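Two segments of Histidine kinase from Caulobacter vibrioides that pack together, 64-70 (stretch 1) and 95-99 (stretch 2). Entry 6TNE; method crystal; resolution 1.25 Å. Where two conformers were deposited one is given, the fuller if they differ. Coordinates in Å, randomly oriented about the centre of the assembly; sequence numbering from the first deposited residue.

Stretch 1 64-70: LLKKARG
Stretch 2, residues 95-99: ETGVT

The contact is a small, largely polar packing of a helix against a loop that runs into a strand, held by one salt bridge, one weak hydrogen bond to a backbone carbonyl and one apolar pair. It buries 264 Å², both sides summed.

Residues 64-70 are helical throughout, within a helix extending beyond both ends. Phi/psi is near -60/-40 except at Lys 67 (-77/-29) and Ala 68 (-106/-9). Ala 68 N donates to Leu 64 O at 2.8 Å, and Arg 69 N weakly to Leu 65 O at 2.8 Å. In the other stretch, Thr 96 (-86/161) leads into Gly 97, whose positive phi (64/28) favours glycine; Val 98 (-109/123) and Thr 99 (-123/174) are extended strand. Taken end to end, the chains run obliquely counter to each other: Leu 65 meets Val 98, whereas the later Arg 69 meets Glu 95 and Thr 96. The nearest CA atoms, of Lys 66 and Glu 95, are 9.0 Å apart, so side chains must bridge the gap.

Lys 66 leaves the helix sideways (m, m, t, t), yet its end comes nearer the loop. Glu 95 points toward the helix (m, chi2 -74°, chi3 169°). The positive ammonium Lys 66 NZ donates to the negative carboxylate at Glu 95 OE1, so charge and hydrogen bond coincide; 2.4 Å is very short for an N-O pair.

Arg 69 also points toward the loop, with chi1 t and chi2 and chi3 between wells at 29° and 135°. Its NH1 donates to Thr 96 O at 3.0 Å; the 128° angle at hydrogen makes this bond weak. Both Thr 96 O and Glu 95 OE2 lie at the guanidinium edge, but Arg 69 NE to Glu 95 OE2 is 4.0 Å, beyond salt-bridge range.

Leu 65 (t, p) points toward stretch 2, and its CD2 meets CG2 of Val 98 (t) at 3.8 Å, van der Waals contact between apolar methyls.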

# COMPACT_ATOMS: atom_id res chain seq x y z
N LEU A 64 -10.25 1.39 4.77
CA LEU A 64 -9.39 0.23 4.97
C LEU A 64 -8.39 0.51 6.07
O LEU A 64 -8.18 -0.34 6.95
CB LEU A 64 -8.67 -0.11 3.65
CG LEU A 64 -7.49 -1.08 3.81
CD1 LEU A 64 -7.96 -2.46 4.33
CD2 LEU A 64 -6.79 -1.20 2.46
N LEU A 65 -7.76 1.69 6.08
CA LEU A 65 -6.79 1.99 7.13
C LEU A 65 -7.46 1.94 8.50
O LEU A 65 -6.90 1.41 9.46
CB LEU A 65 -6.16 3.36 6.88
CG LEU A 65 -5.18 3.80 7.96
CD1 LEU A 65 -4.07 2.70 8.07
CD2 LEU A 65 -4.60 5.15 7.66
N LYS A 66 -8.66 2.50 8.62
CA LYS A 66 -9.33 2.46 9.91
C LYS A 66 -9.56 1.03 10.37
O LYS A 66 -9.39 0.72 11.56
CB LYS A 66 -10.63 3.21 9.78
CG LYS A 66 -10.45 4.70 9.98
CD LYS A 66 -10.06 5.00 11.43
CE LYS A 66 -10.03 6.49 11.77
NZ LYS A 66 -9.04 6.81 12.84
N LYS A 67 -9.92 0.15 9.46
CA LYS A 67 -10.17 -1.23 9.82
C LYS A 67 -8.90 -2.04 10.05
O LYS A 67 -8.91 -3.00 10.84
CB LYS A 67 -11.02 -1.89 8.75
CG LYS A 67 -12.39 -1.31 8.65
CD LYS A 67 -13.18 -1.98 7.55
CE LYS A 67 -14.57 -1.41 7.38
NZ LYS A 67 -15.39 -1.64 8.59
N ALA A 68 -7.82 -1.67 9.38
CA ALA A 68 -6.62 -2.49 9.33
C ALA A 68 -5.50 -1.94 10.18
O ALA A 68 -4.52 -2.63 10.37
CB ALA A 68 -6.10 -2.61 7.89
N ARG A 69 -5.63 -0.73 10.73
CA ARG A 69 -4.52 -0.10 11.43
C ARG A 69 -4.00 -0.95 12.56
O ARG A 69 -2.78 -1.03 12.75
CB ARG A 69 -4.99 1.27 11.95
CG ARG A 69 -3.90 2.24 12.43
CD ARG A 69 -2.62 2.00 11.69
NE ARG A 69 -1.96 3.21 11.23
CZ ARG A 69 -0.71 3.19 10.80
NH1 ARG A 69 -0.11 4.31 10.37
NH2 ARG A 69 -0.08 2.03 10.81
N GLY A 70 -4.89 -1.60 13.32
CA GLY A 70 -4.45 -2.47 14.42
C GLY A 70 -3.55 -3.61 13.93
O GLY A 70 -2.52 -3.91 14.53
N GLU A 95 -4.42 10.25 12.63
CA GLU A 95 -3.62 9.12 12.12
C GLU A 95 -2.21 9.53 11.69
O GLU A 95 -2.00 10.31 10.74
CB GLU A 95 -4.33 8.38 10.97
CG GLU A 95 -5.72 7.81 11.28
CD GLU A 95 -5.69 6.58 12.16
OE1 GLU A 95 -6.78 6.17 12.63
OE2 GLU A 95 -4.59 6.03 12.37
N THR A 96 -1.24 8.94 12.39
CA THR A 96 0.18 9.20 12.21
C THR A 96 0.76 8.33 11.09
O THR A 96 0.21 7.29 10.73
CB THR A 96 0.90 8.99 13.56
OG1 THR A 96 1.17 7.60 13.78
CG2 THR A 96 0.03 9.49 14.73
N GLY A 97 1.91 8.74 10.58
CA GLY A 97 2.56 7.99 9.53
C GLY A 97 1.81 7.88 8.22
O GLY A 97 2.05 6.90 7.51
N VAL A 98 0.96 8.87 7.85
CA VAL A 98 0.13 8.82 6.61
C VAL A 98 0.63 9.82 5.58
O VAL A 98 0.77 11.03 5.85
CB VAL A 98 -1.35 9.06 6.92
CG1 VAL A 98 -2.10 9.27 5.69
CG2 VAL A 98 -1.94 7.88 7.66
N THR A 99 0.97 9.33 4.40
CA THR A 99 1.50 10.14 3.31
C THR A 99 0.62 9.98 2.08
O THR A 99 -0.25 9.08 2.02
CB THR A 99 2.96 9.77 2.99
OG1 THR A 99 3.03 8.42 2.53
CG2 THR A 99 3.90 9.97 4.17